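Local structure of N-ACETYLMURAMOYL-L-ALANINE AMIDASE CwlV (Paenibacillus polymyxa, 1JWQ) at residues Ala88-Tyr96 / His109-Asp120. The protein is the zinc-binding catalytic domain of a cell-wall hydrolase that probably cleaves the amide bond between N-acetylmuramoyl groups and L-alanine in peptidoglycan. Residues are numbered along the deposited sequence; the frame is centred on the assembly and turned at random.
Sequences ASNGTETYY and HKYFAPATGLTD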
ATOM      1  N   ALA A  88      -0.541  20.309   8.579  1.00 15.95           N
ATOM      2  CA  ALA A  88       0.860  20.179   8.952  1.00 15.32           C
ATOM      3  C   ALA A  88       1.314  18.722   9.012  1.00 15.00           C
ATOM      4  O   ALA A  88       2.487  18.419   8.787  1.00 15.05           O
ATOM      5  CB  ALA A  88       1.101  20.852  10.303  1.00 17.13           C
ATOM      6  N   SER A  89       0.386  17.822   9.325  1.00 14.63           N
ATOM      7  CA  SER A  89       0.715  16.402   9.434  1.00 14.10           C
ATOM      8  C   SER A  89       1.379  15.883   8.166  1.00 13.81           C
ATOM      9  O   SER A  89       0.972  16.227   7.058  1.00 14.66           O
ATOM     10  CB  SER A  89      -0.547  15.597   9.745  1.00 14.99           C
ATOM     11  OG  SER A  89      -1.141  16.063  10.947  1.00 14.98           O
ATOM     12  N   ASN A  90       2.402  15.051   8.336  1.00 14.78           N
ATOM     13  CA  ASN A  90       3.135  14.524   7.195  1.00 13.97           C
ATOM     14  C   ASN A  90       3.956  13.296   7.557  1.00 12.26           C
ATOM     15  O   ASN A  90       4.319  13.085   8.718  1.00 12.88           O
ATOM     16  CB  ASN A  90       4.092  15.587   6.660  1.00 14.21           C
ATOM     17  CG  ASN A  90       5.146  15.980   7.686  1.00 15.91           C
ATOM     18  OD1 ASN A  90       4.867  16.722   8.630  1.00 18.76           O
ATOM     19  ND2 ASN A  90       6.354  15.462   7.519  1.00 15.97           N
ATOM     20  N   GLY A  91       4.258  12.488   6.553  1.00 11.71           N
ATOM     21  CA  GLY A  91       5.065  11.316   6.810  1.00 10.75           C
ATOM     22  C   GLY A  91       4.508  10.011   6.291  1.00 11.36           C
ATOM     23  O   GLY A  91       3.349   9.911   5.892  1.00 11.05           O
ATOM     24  N   THR A  92       5.372   9.006   6.321  1.00 11.59           N
ATOM     25  CA  THR A  92       5.067   7.663   5.854  1.00 10.63           C
ATOM     26  C   THR A  92       4.912   6.706   7.037  1.00 11.11           C
ATOM     27  O   THR A  92       5.737   6.702   7.956  1.00 11.21           O
ATOM     28  CB  THR A  92       6.203   7.159   4.949  1.00 11.60           C
ATOM     29  OG1 THR A  92       6.339   8.047   3.833  1.00 10.43           O
ATOM     30  CG2 THR A  92       5.920   5.759   4.465  1.00 10.51           C
ATOM     31  N   GLU A  93       3.859   5.888   6.997  1.00 11.57           N
ATOM     32  CA  GLU A  93       3.586   4.925   8.057  1.00 12.10           C
ATOM     33  C   GLU A  93       3.278   3.536   7.483  1.00 10.60           C
ATOM     34  O   GLU A  93       2.676   3.415   6.403  1.00 11.35           O
ATOM     35  CB  GLU A  93       2.391   5.398   8.897  1.00 16.08           C
ATOM     36  CG  GLU A  93       2.283   6.918   9.025  1.00 22.44           C
ATOM     37  CD  GLU A  93       0.994   7.380   9.694  1.00 26.33           C
ATOM     38  OE1 GLU A  93      -0.031   6.661   9.606  1.00 25.42           O
ATOM     39  OE2 GLU A  93       0.989   8.478  10.301  1.00 28.89           O
ATOM     40  N   THR A  94       3.685   2.504   8.222  1.00 10.58           N
ATOM     41  CA  THR A  94       3.457   1.116   7.836  1.00  9.65           C
ATOM     42  C   THR A  94       2.714   0.484   8.996  1.00  9.93           C
ATOM     43  O   THR A  94       3.161   0.586  10.132  1.00 11.80           O
ATOM     44  CB  THR A  94       4.766   0.361   7.633  1.00 10.33           C
ATOM     45  OG1 THR A  94       5.472   0.924   6.518  1.00 11.25           O
ATOM     46  CG2 THR A  94       4.470  -1.117   7.363  1.00 12.73           C
ATOM     47  N   TYR A  95       1.575  -0.138   8.712  1.00 10.67           N
ATOM     48  CA  TYR A  95       0.757  -0.769   9.744  1.00 10.33           C
ATOM     49  C   TYR A  95       0.670  -2.287   9.649  1.00 10.84           C
ATOM     50  O   TYR A  95       0.679  -2.858   8.558  1.00 11.52           O
ATOM     51  CB  TYR A  95      -0.674  -0.242   9.682  1.00 11.00           C
ATOM     52  CG  TYR A  95      -0.831   1.200  10.063  1.00 12.37           C
ATOM     53  CD1 TYR A  95      -0.720   2.215   9.113  1.00 12.37           C
ATOM     54  CD2 TYR A  95      -1.107   1.553  11.380  1.00 13.03           C
ATOM     55  CE1 TYR A  95      -0.888   3.550   9.471  1.00 12.93           C
ATOM     56  CE2 TYR A  95      -1.276   2.875  11.749  1.00 12.29           C
ATOM     57  CZ  TYR A  95      -1.167   3.868  10.794  1.00 12.73           C
ATOM     58  OH  TYR A  95      -1.361   5.179  11.161  1.00 14.51           O
ATOM     59  N   TYR A  96       0.560  -2.928  10.808  1.00  9.90           N
ATOM     60  CA  TYR A  96       0.395  -4.373  10.902  1.00 10.38           C
ATOM     61  C   TYR A  96      -0.685  -4.510  11.976  1.00  9.78           C
ATOM     62  O   TYR A  96      -0.921  -3.563  12.732  1.00 10.50           O
ATOM     63  CB  TYR A  96       1.677  -5.061  11.388  1.00 10.11           C
ATOM     64  CG  TYR A  96       1.943  -4.845  12.861  1.00 11.44           C
ATOM     65  CD1 TYR A  96       2.548  -3.674  13.317  1.00 12.70           C
ATOM     66  CD2 TYR A  96       1.516  -5.776  13.809  1.00 13.50           C
ATOM     67  CE1 TYR A  96       2.716  -3.436  14.683  1.00 12.92           C
ATOM     68  CE2 TYR A  96       1.676  -5.548  15.168  1.00 14.55           C
ATOM     69  CZ  TYR A  96       2.275  -4.374  15.597  1.00 16.05           C
ATOM     70  OH  TYR A  96       2.420  -4.141  16.941  1.00 18.93           O
ATOM     71  N   HIS A 109       8.966  -1.921   5.583  1.00 11.86           N
ATOM     72  CA  HIS A 109       9.322  -0.563   5.979  1.00 11.84           C
ATOM     73  C   HIS A 109      10.772  -0.230   5.643  1.00 12.06           C
ATOM     74  O   HIS A 109      11.085   0.893   5.262  1.00 12.40           O
ATOM     75  CB  HIS A 109       9.092  -0.367   7.480  1.00 12.24           C
ATOM     76  CG  HIS A 109       8.939   1.067   7.879  1.00 14.18           C
ATOM     77  ND1 HIS A 109       7.865   1.837   7.486  1.00 15.81           N
ATOM     78  CD2 HIS A 109       9.732   1.878   8.622  1.00 13.07           C
ATOM     79  CE1 HIS A 109       8.003   3.059   7.969  1.00 15.84           C
ATOM     80  NE2 HIS A 109       9.127   3.110   8.662  1.00 14.93           N
ATOM     81  N   LYS A 110      11.651  -1.217   5.792  1.00 12.44           N
ATOM     82  CA  LYS A 110      13.076  -1.048   5.512  1.00 11.84           C
ATOM     83  C   LYS A 110      13.334  -0.503   4.103  1.00 12.56           C
ATOM     84  O   LYS A 110      14.209   0.341   3.901  1.00 14.98           O
ATOM     85  CB  LYS A 110      13.798  -2.390   5.683  1.00 13.32           C
ATOM     86  CG  LYS A 110      15.314  -2.331   5.519  1.00 13.59           C
ATOM     87  CD  LYS A 110      15.937  -3.716   5.647  1.00 18.94           C
ATOM     88  CE  LYS A 110      17.454  -3.639   5.799  1.00 23.73           C
ATOM     89  NZ  LYS A 110      18.097  -2.808   4.745  1.00 27.38           N
ATOM     90  N   TYR A 111      12.567  -0.975   3.128  1.00 12.85           N
ATOM     91  CA  TYR A 111      12.754  -0.526   1.749  1.00 14.41           C
ATOM     92  C   TYR A 111      11.744   0.514   1.299  1.00 14.56           C
ATOM     93  O   TYR A 111      12.039   1.383   0.473  1.00 15.27           O
ATOM     94  CB  TYR A 111      12.709  -1.729   0.808  1.00 16.20           C
ATOM     95  CG  TYR A 111      13.766  -2.748   1.140  1.00 16.53           C
ATOM     96  CD1 TYR A 111      13.493  -3.812   2.001  1.00 16.81           C
ATOM     97  CD2 TYR A 111      15.065  -2.611   0.651  1.00 17.13           C
ATOM     98  CE1 TYR A 111      14.492  -4.712   2.370  1.00 17.63           C
ATOM     99  CE2 TYR A 111      16.066  -3.499   1.013  1.00 17.05           C
ATOM    100  CZ  TYR A 111      15.774  -4.545   1.873  1.00 17.67           C
ATOM    101  OH  TYR A 111      16.771  -5.420   2.241  1.00 18.63           O
ATOM    102  N   PHE A 112      10.548   0.421   1.856  1.00 14.18           N
ATOM    103  CA  PHE A 112       9.461   1.328   1.527  1.00 13.99           C
ATOM    104  C   PHE A 112       9.666   2.750   2.066  1.00 14.26           C
ATOM    105  O   PHE A 112       9.605   3.725   1.313  1.00 12.97           O
ATOM    106  CB  PHE A 112       8.159   0.719   2.064  1.00 13.96           C
ATOM    107  CG  PHE A 112       7.015   1.680   2.153  1.00 13.77           C
ATOM    108  CD1 PHE A 112       6.318   1.823   3.350  1.00 11.67           C
ATOM    109  CD2 PHE A 112       6.606   2.413   1.045  1.00 13.54           C
ATOM    110  CE1 PHE A 112       5.230   2.681   3.442  1.00 11.39           C
ATOM    111  CE2 PHE A 112       5.517   3.273   1.129  1.00 10.99           C
ATOM    112  CZ  PHE A 112       4.828   3.408   2.324  1.00 11.27           C
ATOM    113  N   ALA A 113       9.922   2.864   3.365  1.00 14.40           N
ATOM    114  CA  ALA A 113      10.096   4.166   3.998  1.00 15.26           C
ATOM    115  C   ALA A 113      11.149   5.076   3.359  1.00 14.49           C
ATOM    116  O   ALA A 113      10.859   6.223   3.023  1.00 15.07           O
ATOM    117  CB  ALA A 113      10.393   3.977   5.489  1.00 16.42           C
ATOM    118  N   PRO A 114      12.386   4.584   3.186  1.00 15.15           N
ATOM    119  CA  PRO A 114      13.426   5.423   2.579  1.00 14.80           C
ATOM    120  C   PRO A 114      13.068   5.869   1.166  1.00 14.46           C
ATOM    121  O   PRO A 114      13.483   6.938   0.721  1.00 15.66           O
ATOM    122  CB  PRO A 114      14.654   4.515   2.594  1.00 15.38           C
ATOM    123  CG  PRO A 114      14.411   3.640   3.788  1.00 16.80           C
ATOM    124  CD  PRO A 114      12.951   3.300   3.635  1.00 15.63           C
ATOM    125  N   ALA A 115      12.292   5.048   0.463  1.00 14.01           N
ATOM    126  CA  ALA A 115      11.892   5.367  -0.902  1.00 14.80           C
ATOM    127  C   ALA A 115      10.978   6.587  -0.994  1.00 13.92           C
ATOM    128  O   ALA A 115      11.036   7.326  -1.972  1.00 12.90           O
ATOM    129  CB  ALA A 115      11.222   4.154  -1.554  1.00 12.52           C
ATOM    130  N   THR A 116      10.128   6.806   0.006  1.00 14.86           N
ATOM    131  CA  THR A 116       9.243   7.967  -0.040  1.00 15.62           C
ATOM    132  C   THR A 116      10.039   9.237   0.240  1.00 17.31           C
ATOM    133  O   THR A 116       9.712  10.313  -0.265  1.00 17.43           O
ATOM    134  CB  THR A 116       8.099   7.882   0.996  1.00 13.69           C
ATOM    135  OG1 THR A 116       8.622   8.082   2.314  1.00 15.10           O
ATOM    136  CG2 THR A 116       7.407   6.525   0.920  1.00 12.24           C
ATOM    137  N   GLY A 117      11.087   9.103   1.049  1.00 19.05           N
ATOM    138  CA  GLY A 117      11.906  10.251   1.390  1.00 19.20           C
ATOM    139  C   GLY A 117      11.154  11.215   2.286  1.00 18.82           C
ATOM    140  O   GLY A 117      11.623  12.319   2.556  1.00 20.75           O
ATOM    141  N   LEU A 118       9.978  10.801   2.746  1.00 16.16           N
ATOM    142  CA  LEU A 118       9.162  11.634   3.620  1.00 14.63           C
ATOM    143  C   LEU A 118       9.501  11.305   5.069  1.00 15.02           C
ATOM    144  O   LEU A 118      10.276  10.386   5.338  1.00 14.10           O
ATOM    145  CB  LEU A 118       7.680  11.377   3.355  1.00 14.51           C
ATOM    146  CG  LEU A 118       7.239  11.509   1.892  1.00 13.63           C
ATOM    147  CD1 LEU A 118       5.772  11.112   1.769  1.00 13.95           C
ATOM    148  CD2 LEU A 118       7.453  12.941   1.408  1.00 13.36           C
ATOM    149  N   THR A 119       8.926  12.052   6.003  1.00 15.74           N
ATOM    150  CA  THR A 119       9.211  11.802   7.406  1.00 15.84           C
ATOM    151  C   THR A 119       8.823  10.378   7.777  1.00 17.27           C
ATOM    152  O   THR A 119       7.694   9.946   7.540  1.00 15.65           O
ATOM    153  CB  THR A 119       8.468  12.785   8.318  1.00 17.59           C
ATOM    154  OG1 THR A 119       8.897  14.120   8.020  1.00 16.59           O
ATOM    155  CG2 THR A 119       8.762  12.476   9.783  1.00 17.98           C
ATOM    156  N   ASP A 120       9.777   9.657   8.353  1.00 16.48           N
ATOM    157  CA  ASP A 120       9.563   8.276   8.758  1.00 15.64           C
ATOM    158  C   ASP A 120       8.750   8.203  10.040  1.00 16.67           C
ATOM    159  O   ASP A 120       9.276   8.423  11.133  1.00 15.46           O
ATOM    160  CB  ASP A 120      10.912   7.587   8.958  1.00 17.04           C
ATOM    161  CG  ASP A 120      10.775   6.142   9.373  1.00 16.26           C
ATOM    162  OD1 ASP A 120      11.817   5.485   9.560  1.00 18.03           O
ATOM    163  OD2 ASP A 120       9.632   5.660   9.511  1.00 15.72           O
TER
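Gly91 lies against Thr119, its CA 3.1 Å from Thr119 O; a side chain here would run into that same oxygen. One residue on, Thr92 N donates to Thr119 O (2.8 Å, N-H...O 163°), opening the parallel pairing of strand 92-96 with strand 120-125. The two branches of Thr92 take different partners. Its CG2, anti to the backbone N, reaches Phe112 from the direction opposite to the ring's approach, with CE1 of Phe112 3.3 Å from CG2 of Thr92. Its hydroxyl bonds to the carbonyl of Val143 and meets the Thr116 hydroxyl tip to tip, OG1 to OG1 2.7 Å, beside CB and CD1 of Leu118. Thr116 OG1 accepts from Leu118 N (166°), an ST turn that ties the helix end to the loop, and also donates to Ala113 O in the carbonyl plane. A valine in place of Thr116 would probably leave Leu118 N without its acceptor and set a methyl against the Thr92 hydroxyl. Glu93 turns its side chain from the helix and forms a salt bridge with Arg121; that side chain lies about 10 Å from the zinc ion. Thr94 points back toward helix 102-116. Its OG1 shares a hydrogen bond with ND1 of His109 (2.7 Å), in the ring plane, and also sits at the edge of Phe112. Beyond it, His109 NE2 donates to OD2 of Asp120 on the syn side but tilted out of the carboxylate plane (2.7 Å), while Ala113 CB covers one imidazole face. The axes of helix 109-116 and strand 92-96 approach to 8.8 Å, nearly antiparallel, in the beta-alpha-beta unit completed by strand 120-125. With both nitrogens engaged, the imidazole is fixed in rotation, and the carboxylate would probably favour a proton on NE2.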